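Local structure of cytosolic iron-sulfur protein assembly protein 1 (Saccharomyces cerevisiae, 2HES) at residues Trp66-Ser71 with Trp115-Tyr120; Gly76-Thr81 with Glu109-Ala114; Val131-Thr136 with Glu144-Leu149; Asp175-Trp180 with Ala191-His196. The protein serves as an essential component of the cytosolic iron-sulfur protein assembly machinery, is required for maturation of extramitochondrial iron-sulfur proteins and interacts with NAR1. One frame throughout, in Å; residues are numbered along the deposited sequence.

Interaction 1 of 4, residues Trp66-Ser71 with Trp115-Tyr120; sequences WRPHTS and WSNDGY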
# COMPACT_ATOMS: atom_id res chain seq x y z
N TRP A 66 -4.99 -6.81 -5.27
CA TRP A 66 -5.12 -8.10 -5.92
C TRP A 66 -4.67 -9.22 -4.98
O TRP A 66 -3.62 -9.11 -4.31
CB TRP A 66 -4.22 -8.15 -7.14
CG TRP A 66 -4.63 -7.28 -8.27
CD1 TRP A 66 -4.08 -6.10 -8.61
CD2 TRP A 66 -5.67 -7.53 -9.24
NE1 TRP A 66 -4.68 -5.58 -9.74
CE2 TRP A 66 -5.66 -6.45 -10.15
CE3 TRP A 66 -6.58 -8.57 -9.44
CZ2 TRP A 66 -6.54 -6.37 -11.24
CZ3 TRP A 66 -7.46 -8.50 -10.53
CH2 TRP A 66 -7.43 -7.41 -11.41
N ARG A 67 -5.42 -10.31 -4.98
CA ARG A 67 -4.91 -11.50 -4.32
C ARG A 67 -3.69 -11.98 -5.13
O ARG A 67 -3.81 -12.29 -6.32
CB ARG A 67 -6.00 -12.57 -4.24
CG ARG A 67 -5.56 -13.81 -3.48
CD ARG A 67 -6.54 -14.95 -3.69
NE ARG A 67 -6.55 -15.36 -5.09
CZ ARG A 67 -7.17 -16.44 -5.56
NH1 ARG A 67 -7.83 -17.24 -4.74
NH2 ARG A 67 -7.13 -16.71 -6.87
N PRO A 68 -2.49 -11.99 -4.51
CA PRO A 68 -1.22 -12.04 -5.29
C PRO A 68 -1.10 -13.12 -6.38
O PRO A 68 -1.63 -14.23 -6.22
CB PRO A 68 -0.16 -12.24 -4.22
CG PRO A 68 -0.78 -11.55 -3.01
CD PRO A 68 -2.22 -11.93 -3.06
N HIS A 69 -0.42 -12.77 -7.48
CA HIS A 69 -0.23 -13.62 -8.67
C HIS A 69 -1.53 -14.24 -9.22
O HIS A 69 -1.49 -15.27 -9.91
CB HIS A 69 0.85 -14.69 -8.44
CG HIS A 69 2.14 -14.13 -7.90
ND1 HIS A 69 2.65 -12.91 -8.29
CD2 HIS A 69 3.02 -14.63 -6.99
CE1 HIS A 69 3.78 -12.68 -7.65
NE2 HIS A 69 4.03 -13.72 -6.86
N THR A 70 -2.66 -13.60 -8.92
CA THR A 70 -3.99 -14.06 -9.34
C THR A 70 -4.77 -12.91 -9.98
O THR A 70 -4.25 -11.76 -10.10
CB THR A 70 -4.80 -14.65 -8.13
OG1 THR A 70 -5.84 -15.51 -8.59
CG2 THR A 70 -5.46 -13.57 -7.34
N SER A 71 -6.00 -13.21 -10.41
CA SER A 71 -6.91 -12.16 -10.89
C SER A 71 -8.21 -12.00 -10.08
O SER A 71 -9.27 -11.65 -10.63
CB SER A 71 -7.20 -12.32 -12.40
OG SER A 71 -7.46 -13.67 -12.75
N TRP A 115 -3.49 -8.31 1.01
CA TRP A 115 -3.48 -9.78 1.06
C TRP A 115 -2.12 -10.33 1.50
O TRP A 115 -1.05 -9.81 1.10
CB TRP A 115 -3.72 -10.36 -0.33
CG TRP A 115 -5.01 -10.07 -0.93
CD1 TRP A 115 -5.38 -8.98 -1.66
CD2 TRP A 115 -6.16 -10.93 -0.86
NE1 TRP A 115 -6.70 -9.12 -2.07
CE2 TRP A 115 -7.19 -10.30 -1.58
CE3 TRP A 115 -6.40 -12.18 -0.28
CZ2 TRP A 115 -8.47 -10.87 -1.71
CZ3 TRP A 115 -7.67 -12.75 -0.40
CH2 TRP A 115 -8.68 -12.08 -1.11
N SER A 116 -2.13 -11.43 2.24
CA SER A 116 -0.89 -12.19 2.48
C SER A 116 -0.44 -12.83 1.17
O SER A 116 -1.27 -13.09 0.32
CB SER A 116 -1.13 -13.25 3.55
OG SER A 116 -2.19 -14.12 3.15
N ASN A 117 0.87 -13.09 1.01
CA ASN A 117 1.35 -13.66 -0.26
C ASN A 117 0.93 -15.10 -0.51
O ASN A 117 0.87 -15.50 -1.66
CB ASN A 117 2.86 -13.50 -0.48
CG ASN A 117 3.30 -13.95 -1.90
OD1 ASN A 117 2.82 -13.42 -2.93
ND2 ASN A 117 4.21 -14.93 -1.96
N ASP A 118 0.55 -15.85 0.53
CA ASP A 118 -0.08 -17.18 0.27
C ASP A 118 -1.54 -17.10 -0.25
O ASP A 118 -2.13 -18.12 -0.67
CB ASP A 118 0.05 -18.13 1.47
CG ASP A 118 -0.73 -17.67 2.72
OD1 ASP A 118 -1.56 -16.74 2.68
OD2 ASP A 118 -0.50 -18.29 3.81
N GLY A 119 -2.12 -15.91 -0.21
CA GLY A 119 -3.44 -15.66 -0.77
C GLY A 119 -4.59 -16.05 0.13
O GLY A 119 -5.77 -15.95 -0.28
N TYR A 120 -4.29 -16.47 1.34
CA TYR A 120 -5.36 -16.89 2.25
C TYR A 120 -5.88 -15.86 3.23
O TYR A 120 -6.93 -16.07 3.81
CB TYR A 120 -4.94 -18.09 3.03
CG TYR A 120 -4.70 -19.30 2.22
CD1 TYR A 120 -5.63 -19.72 1.25
CD2 TYR A 120 -3.55 -20.05 2.41
CE1 TYR A 120 -5.40 -20.87 0.49
CE2 TYR A 120 -3.33 -21.20 1.68
CZ TYR A 120 -4.25 -21.60 0.73
OH TYR A 120 -4.00 -22.75 -0.01
O HOH W 1 -7.08 -17.66 -2.03
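Arg67 lies across the indole of Trp115, and its side chain can be followed over the ring from root to tip. The backbone comes first: CA stands 3.5 Å from the centroid of the five-membered ring of Trp115, almost on the ring normal, a CH-pi contact. CB continues over the same face above the shared bond, 3.7 Å from Trp115 CE2. With CG anti to the backbone N (chi1 -177°), the chain runs on over the six-membered ring, CG meeting Trp115 CE3 at 3.7 Å. CD then leaves the ring for Gly119 O, and a bend at chi3 (65°) carries the chain away from its extended course. At the tip, NH1 shares a water with Gly119 O, and it also donates to Glu138 O. Beside the arginine, Pro68 CD rests 3.5 Å from Trp115 CB, while Pro68 CB meets Asn117 OD1. The contact thus joins two beta turns of neighbouring beta-propeller blades, Arg67-Thr70 between strands 61-66 and 72-77 and Ser116-Gly119 between strands 110-115 and 121-126. Trp115 NE1 donates to Ala65 O of strand 61-66, and its ring also touches Leu72 and Ala74 of strand 72-77.

Interaction 2 of 4, residues Gly76-Thr81 with Glu109-Ala114; sequences GSFDST and EVKGVA
Ser77 O receives the N-H of Val110 at 3.0 Å, a bond between adjacent blades of the WD40 beta-propeller that links the end of strand 72-77 to the start of strand 110-115. The donor stands above the carbonyl plane, and Ser80 N reaches the same oxygen from the opposite face, closing the type I turn Ser77-Ser80. Val110 CG1 packs on Gly76 CA at 3.8 Å, where a CB on Gly76 would collide with Val110 CG1 and Val113 CG1, and Val110 CG2 meets Ser80 O. The carboxylate of Glu109 is stacked on one face of the Phe78 ring, the planes 15° apart, while Lys111 CD comes to Phe78 CE1 at 3.6 Å. An alanine in place of Phe78 would probably leave the Glu109 carboxylate and the Lys111 methylenes without the surface they rest on. Further out, Lys111 NZ forms a salt bridge with Asp155, fixing the far end of the lysine, and the Phe78 ring also meets Trp18. A classic beta bulge, in which Lys111 and Gly112 both face Cys125, shapes the strand here. On the carboxylate, OE2 is the atom over the phenyl ring, 3.7 Å from Phe78 CD2 and offset toward the rim.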
# COMPACT_ATOMS: atom_id res chain seq x y z
N GLY A 76 -11.79 -1.78 -0.68
CA GLY A 76 -12.28 -1.21 0.58
C GLY A 76 -12.71 0.25 0.44
O GLY A 76 -12.09 1.04 -0.28
N SER A 77 -13.74 0.62 1.19
CA SER A 77 -14.44 1.86 0.92
C SER A 77 -14.67 2.68 2.16
O SER A 77 -14.78 2.15 3.28
CB SER A 77 -15.80 1.55 0.29
OG SER A 77 -16.62 2.72 0.28
N PHE A 78 -14.75 3.99 1.95
CA PHE A 78 -15.21 4.93 2.98
C PHE A 78 -16.59 4.52 3.51
O PHE A 78 -17.02 4.99 4.57
CB PHE A 78 -15.20 6.36 2.43
CG PHE A 78 -13.87 7.09 2.62
CD1 PHE A 78 -12.74 6.41 3.09
CD2 PHE A 78 -13.75 8.44 2.29
CE1 PHE A 78 -11.51 7.07 3.27
CE2 PHE A 78 -12.54 9.12 2.46
CZ PHE A 78 -11.41 8.43 2.95
N ASP A 79 -17.25 3.64 2.75
CA ASP A 79 -18.52 2.97 3.11
C ASP A 79 -18.52 2.22 4.44
O ASP A 79 -19.59 1.96 5.01
CB ASP A 79 -18.81 1.86 2.09
CG ASP A 79 -19.88 2.21 1.12
OD1 ASP A 79 -20.71 3.11 1.41
OD2 ASP A 79 -19.91 1.56 0.05
N SER A 80 -17.33 1.79 4.87
CA SER A 80 -17.14 0.79 5.93
C SER A 80 -17.16 -0.65 5.38
O SER A 80 -16.93 -1.60 6.13
CB SER A 80 -18.18 0.94 7.06
OG SER A 80 -19.34 0.15 6.79
N THR A 81 -17.42 -0.81 4.08
CA THR A 81 -17.48 -2.14 3.43
C THR A 81 -16.25 -2.49 2.56
O THR A 81 -15.44 -1.62 2.26
CB THR A 81 -18.78 -2.34 2.61
OG1 THR A 81 -18.68 -1.69 1.33
CG2 THR A 81 -20.01 -1.81 3.37
N GLU A 109 -15.05 4.19 8.23
CA GLU A 109 -14.38 4.17 6.94
C GLU A 109 -13.29 3.11 6.90
O GLU A 109 -12.41 3.09 7.78
CB GLU A 109 -13.76 5.53 6.66
CG GLU A 109 -14.80 6.69 6.69
CD GLU A 109 -14.17 8.07 6.55
OE1 GLU A 109 -13.08 8.30 7.10
OE2 GLU A 109 -14.78 8.92 5.86
N VAL A 110 -13.33 2.27 5.87
CA VAL A 110 -12.22 1.33 5.58
C VAL A 110 -11.14 2.14 4.86
O VAL A 110 -11.45 2.84 3.89
CB VAL A 110 -12.66 0.13 4.68
CG1 VAL A 110 -11.41 -0.71 4.22
CG2 VAL A 110 -13.66 -0.76 5.37
N LYS A 111 -9.91 2.08 5.36
CA LYS A 111 -8.79 2.83 4.76
C LYS A 111 -7.85 1.98 3.92
O LYS A 111 -7.13 2.50 3.07
CB LYS A 111 -7.93 3.51 5.82
CG LYS A 111 -8.60 4.59 6.66
CD LYS A 111 -9.27 5.67 5.78
CE LYS A 111 -9.97 6.69 6.64
NZ LYS A 111 -8.99 7.61 7.25
N GLY A 112 -7.79 0.67 4.19
CA GLY A 112 -6.89 -0.18 3.46
C GLY A 112 -7.30 -1.64 3.39
O GLY A 112 -7.98 -2.16 4.30
N VAL A 113 -6.89 -2.27 2.31
CA VAL A 113 -7.00 -3.74 2.17
C VAL A 113 -5.68 -4.29 1.67
O VAL A 113 -5.00 -3.64 0.84
CB VAL A 113 -8.18 -4.19 1.23
CG1 VAL A 113 -9.52 -3.66 1.73
CG2 VAL A 113 -7.98 -3.70 -0.19
N ALA A 114 -5.32 -5.49 2.11
CA ALA A 114 -4.05 -6.07 1.70
C ALA A 114 -4.09 -7.57 1.94
O ALA A 114 -4.62 -8.01 3.00
CB ALA A 114 -2.87 -5.46 2.46

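Interaction 3 of 4, residues Val131-Thr136 with Glu144-Leu149; sequences VWIWET and ECISVL
Val131 O accepts from Leu149 N at 2.7 Å, and Val131 N returns a bond to Leu149 O, at one end of an antiparallel ladder between the third and fourth strands of a propeller blade. The backbones of Glu135 and Glu144 exchange a second pair at the other end. Between them Ile133 N donates to Ser147 O, whereas Ile133 O takes the N-H of Ile146 at 2.8 Å and, weakly, that of Ser147: a classic beta bulge that shifts the register by one.

Trp132, Trp134, Cys145 and Val148 share one face of the sheet. Val148 CG2 sits 3.8 Å from the centroid of the Trp132 six-membered ring, over its face. Cys145 CB covers the six-membered ring of Trp134, while its SG, anti to the backbone N (chi1 179°), reaches Trp132 CE3 at 3.6 Å. An alanine in place of Trp132 would probably leave the Val148 methyls without the ring they lie over and the Cys145 sulfur with Trp134 alone of its two indoles. Ile133, on the other face, meets Leu149 CD1 through CG1 and, through CG2, CD1 of the bulge residue Ile146; Trp187 of strand 186-193 touches all three. That face also carries Glu135 and Glu144, whose carboxylates would tend to repel, with OE1 atoms 4.6 Å apart.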
# COMPACT_ATOMS: atom_id res chain seq x y z
N VAL A 131 -7.52 -3.28 12.94
CA VAL A 131 -7.09 -4.09 11.81
C VAL A 131 -7.83 -5.42 12.00
O VAL A 131 -7.75 -6.03 13.07
CB VAL A 131 -5.55 -4.30 11.83
CG1 VAL A 131 -5.10 -5.22 10.67
CG2 VAL A 131 -4.83 -2.95 11.68
N TRP A 132 -8.57 -5.81 10.97
CA TRP A 132 -9.25 -7.11 10.91
C TRP A 132 -8.48 -8.06 10.00
O TRP A 132 -7.92 -7.66 8.97
CB TRP A 132 -10.69 -6.92 10.44
CG TRP A 132 -11.60 -6.22 11.44
CD1 TRP A 132 -11.32 -5.09 12.20
CD2 TRP A 132 -12.95 -6.58 11.74
NE1 TRP A 132 -12.42 -4.76 12.97
CE2 TRP A 132 -13.43 -5.65 12.70
CE3 TRP A 132 -13.80 -7.62 11.30
CZ2 TRP A 132 -14.72 -5.73 13.23
CZ3 TRP A 132 -15.10 -7.68 11.83
CH2 TRP A 132 -15.54 -6.74 12.78
N ILE A 133 -8.44 -9.34 10.40
CA ILE A 133 -7.83 -10.40 9.58
C ILE A 133 -8.94 -11.35 9.16
O ILE A 133 -9.69 -11.86 10.03
CB ILE A 133 -6.71 -11.20 10.30
CG1 ILE A 133 -5.62 -10.29 10.89
CG2 ILE A 133 -6.07 -12.20 9.32
CD1 ILE A 133 -4.83 -9.56 9.87
N TRP A 134 -9.08 -11.54 7.85
CA TRP A 134 -10.10 -12.44 7.30
C TRP A 134 -9.36 -13.60 6.62
O TRP A 134 -8.26 -13.42 6.08
CB TRP A 134 -11.01 -11.71 6.27
CG TRP A 134 -11.92 -10.62 6.83
CD1 TRP A 134 -11.62 -9.27 6.97
CD2 TRP A 134 -13.27 -10.78 7.31
NE1 TRP A 134 -12.71 -8.60 7.52
CE2 TRP A 134 -13.72 -9.50 7.74
CE3 TRP A 134 -14.15 -11.88 7.43
CZ2 TRP A 134 -15.01 -9.29 8.26
CZ3 TRP A 134 -15.43 -11.66 7.96
CH2 TRP A 134 -15.85 -10.37 8.36
N GLU A 135 -9.96 -14.80 6.64
CA GLU A 135 -9.34 -15.94 5.98
C GLU A 135 -10.26 -16.47 4.88
O GLU A 135 -11.46 -16.52 5.07
CB GLU A 135 -9.10 -17.06 6.99
CG GLU A 135 -8.36 -18.25 6.41
CD GLU A 135 -7.91 -19.26 7.45
OE1 GLU A 135 -8.64 -19.48 8.43
OE2 GLU A 135 -6.81 -19.82 7.26
N THR A 136 -9.67 -16.91 3.78
CA THR A 136 -10.43 -17.58 2.72
C THR A 136 -9.67 -18.80 2.22
O THR A 136 -8.59 -19.14 2.72
CB THR A 136 -10.78 -16.58 1.57
OG1 THR A 136 -11.73 -17.17 0.65
CG2 THR A 136 -9.51 -16.11 0.81
N GLU A 144 -13.94 -15.62 6.56
CA GLU A 144 -14.10 -15.85 7.99
C GLU A 144 -13.23 -14.88 8.76
O GLU A 144 -12.04 -14.82 8.52
CB GLU A 144 -13.63 -17.25 8.35
CG GLU A 144 -13.91 -17.60 9.79
CD GLU A 144 -13.37 -18.95 10.19
OE1 GLU A 144 -13.16 -19.81 9.31
OE2 GLU A 144 -13.16 -19.17 11.40
N CYS A 145 -13.81 -14.14 9.69
CA CYS A 145 -13.01 -13.20 10.46
C CYS A 145 -12.28 -13.96 11.53
O CYS A 145 -12.91 -14.57 12.41
CB CYS A 145 -13.88 -12.11 11.09
SG CYS A 145 -12.84 -11.00 12.04
N ILE A 146 -10.95 -13.94 11.48
CA ILE A 146 -10.23 -14.73 12.48
C ILE A 146 -9.60 -13.90 13.61
O ILE A 146 -9.27 -14.42 14.68
CB ILE A 146 -9.19 -15.62 11.86
CG1 ILE A 146 -8.22 -14.81 11.02
CG2 ILE A 146 -9.84 -16.71 11.01
CD1 ILE A 146 -6.88 -15.51 10.84
N SER A 147 -9.40 -12.61 13.35
CA SER A 147 -8.90 -11.71 14.41
C SER A 147 -9.34 -10.27 14.21
O SER A 147 -9.53 -9.81 13.08
CB SER A 147 -7.38 -11.79 14.51
OG SER A 147 -6.98 -11.01 15.61
N VAL A 148 -9.55 -9.60 15.34
CA VAL A 148 -9.91 -8.18 15.36
C VAL A 148 -8.88 -7.50 16.25
O VAL A 148 -8.84 -7.75 17.47
CB VAL A 148 -11.32 -7.97 15.92
CG1 VAL A 148 -11.61 -6.47 16.04
CG2 VAL A 148 -12.36 -8.57 15.00
N LEU A 149 -8.05 -6.65 15.63
CA LEU A 149 -6.79 -6.22 16.24
C LEU A 149 -6.88 -4.75 16.56
O LEU A 149 -6.92 -3.89 15.66
CB LEU A 149 -5.66 -6.45 15.26
CG LEU A 149 -5.43 -7.92 14.94
CD1 LEU A 149 -4.54 -8.04 13.75
CD2 LEU A 149 -4.87 -8.63 16.23

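Interaction 4 of 4, residues Asp175-Trp180 with Ala191-His196; sequences DTVRIW and AVLNGH
Val177 and Leu193 form a hydrogen-bonded pair in the antiparallel hairpin of strands 177-183 and 186-193, the third and fourth strands of a WD40 propeller blade. Among the direct backbone bonds, Leu193 N to Val177 O is short and nearly straight (2.8 Å, 171°), and Ile179 N gives a second to Ala191 O. The reciprocal bonds, Val177 N to Leu193 O and Ala191 N to Ile179 O, are weak.

Water takes over where the strands part. One molecule donates to both Asp175 O and Leu193 O and accepts from His196 N; another donates to Asp175 O and His196 O and accepts from Gly195 N. A third bridges Asp175 OD2 and His196 O. The His196 imidazole is held by hydrogen bonds to Ser216 OG at NE2 and Asp220 OD2 at ND1.

Apolar contacts fill the face carrying Val177, Ile179, Ala191 and Leu193. Val177 and Leu193 lie side by side, CB to CB at 4.0 Å, and Ala191 CB meets Ile179 CG1 at 4.1 Å; Leu214 of strand 213-218 in the next blade packs on Val177 and Leu193. At the end of the strands, Thr176 CG2 touches Asn194 OD1 at 3.4 Å, and Val192 CG1 meets Thr176 CB.

Val192 and Arg178 share the opposite face. Arg178, extended from CG to NE, runs alongside Val192 and lays one face of its guanidinium against that valine, with Val192 CG2 only 3.2 Å from Arg178 NH1.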
# COMPACT_ATOMS: atom_id res chain seq x y z
N ASP A 175 0.89 7.91 14.88
CA ASP A 175 2.33 8.14 14.61
C ASP A 175 3.20 6.87 14.68
O ASP A 175 4.45 6.95 14.57
CB ASP A 175 2.96 9.20 15.54
CG ASP A 175 2.24 10.53 15.51
OD1 ASP A 175 1.41 10.80 14.61
OD2 ASP A 175 2.54 11.35 16.41
N THR A 176 2.54 5.73 14.83
CA THR A 176 3.27 4.44 14.89
C THR A 176 2.99 3.53 13.70
O THR A 176 2.03 3.71 12.94
CB THR A 176 3.00 3.66 16.18
OG1 THR A 176 1.67 3.07 16.13
CG2 THR A 176 3.14 4.57 17.40
N VAL A 177 3.95 2.64 13.46
CA VAL A 177 3.72 1.43 12.68
C VAL A 177 3.66 0.27 13.70
O VAL A 177 4.49 0.21 14.62
CB VAL A 177 4.85 1.18 11.66
CG1 VAL A 177 4.67 -0.21 10.99
CG2 VAL A 177 4.91 2.30 10.62
N ARG A 178 2.70 -0.65 13.54
CA ARG A 178 2.65 -1.85 14.36
C ARG A 178 2.89 -3.06 13.48
O ARG A 178 2.45 -3.09 12.32
CB ARG A 178 1.33 -2.00 15.13
CG ARG A 178 1.32 -1.07 16.35
CD ARG A 178 0.06 -1.27 17.17
NE ARG A 178 0.08 -0.35 18.29
CZ ARG A 178 0.34 -0.65 19.54
NH1 ARG A 178 0.60 -1.90 19.92
NH2 ARG A 178 0.35 0.36 20.43
N ILE A 179 3.59 -4.03 14.04
CA ILE A 179 3.88 -5.29 13.33
C ILE A 179 3.06 -6.35 14.00
O ILE A 179 3.05 -6.45 15.25
CB ILE A 179 5.43 -5.65 13.42
CG1 ILE A 179 6.35 -4.52 12.93
CG2 ILE A 179 5.72 -6.98 12.65
CD1 ILE A 179 6.08 -4.12 11.48
N TRP A 180 2.41 -7.20 13.20
CA TRP A 180 1.51 -8.19 13.73
C TRP A 180 1.92 -9.55 13.17
O TRP A 180 2.29 -9.64 11.99
CB TRP A 180 0.10 -7.91 13.24
CG TRP A 180 -0.34 -6.51 13.50
CD1 TRP A 180 -0.16 -5.45 12.66
CD2 TRP A 180 -1.13 -6.03 14.61
NE1 TRP A 180 -0.74 -4.31 13.21
CE2 TRP A 180 -1.34 -4.64 14.39
CE3 TRP A 180 -1.65 -6.62 15.79
CZ2 TRP A 180 -2.06 -3.82 15.31
CZ3 TRP A 180 -2.33 -5.81 16.71
CH2 TRP A 180 -2.54 -4.41 16.44
N ALA A 191 5.43 -5.73 17.70
CA ALA A 191 6.28 -4.52 17.83
C ALA A 191 5.55 -3.24 17.53
O ALA A 191 4.66 -3.21 16.71
CB ALA A 191 7.50 -4.66 16.91
N VAL A 192 5.92 -2.17 18.22
CA VAL A 192 5.40 -0.86 17.96
C VAL A 192 6.66 -0.04 17.56
O VAL A 192 7.64 0.03 18.34
CB VAL A 192 4.77 -0.23 19.20
CG1 VAL A 192 4.20 1.14 18.85
CG2 VAL A 192 3.72 -1.16 19.84
N LEU A 193 6.64 0.47 16.34
CA LEU A 193 7.72 1.27 15.77
C LEU A 193 7.43 2.75 16.06
O LEU A 193 6.63 3.39 15.37
CB LEU A 193 7.84 1.05 14.26
CG LEU A 193 8.17 -0.39 13.81
CD1 LEU A 193 8.38 -0.58 12.34
CD2 LEU A 193 9.36 -0.81 14.46
N ASN A 194 8.11 3.25 17.10
CA ASN A 194 7.92 4.59 17.66
C ASN A 194 9.05 5.45 17.13
O ASN A 194 10.23 5.07 17.22
CB ASN A 194 8.08 4.53 19.16
CG ASN A 194 6.92 3.89 19.85
OD1 ASN A 194 5.77 4.19 19.54
ND2 ASN A 194 7.21 3.03 20.83
N GLY A 195 8.69 6.60 16.56
CA GLY A 195 9.70 7.56 16.15
C GLY A 195 9.18 8.68 15.26
O GLY A 195 9.65 9.84 15.34
N HIS A 196 8.25 8.35 14.36
CA HIS A 196 7.73 9.40 13.49
C HIS A 196 7.02 10.41 14.40
O HIS A 196 6.49 10.08 15.49
CB HIS A 196 6.74 8.85 12.45
CG HIS A 196 7.37 8.28 11.22
ND1 HIS A 196 8.15 9.02 10.35
CD2 HIS A 196 7.30 7.04 10.67
CE1 HIS A 196 8.55 8.25 9.35
NE2 HIS A 196 8.04 7.05 9.53
O HOH W 2 6.74 5.85 13.94
O HOH W 3 6.07 7.50 17.07
O HOH W 4 5.02 11.00 17.95

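How the interactions relate
Interactions 1 and 2 join the same two neighbouring blades at different places, their centres 18 Å apart; along the chain interaction 2 is nested inside the loop closed by interaction 1. Interaction 3 lies within the second of these blades, its centre 15 Å from that of interaction 1. The two touch where Tyr120 O approaches Thr136 N at 2.9 Å, a probable hydrogen bond, and where Trp115 CZ3 packs on Thr136 CG2. Interaction 4 belongs to the following blade and meets interaction 3 through Leu149 CB and Trp180 CZ3, 3.7 Å apart. The side chain of His196 in interaction 4 is about 9 Å from the bound calcium ion.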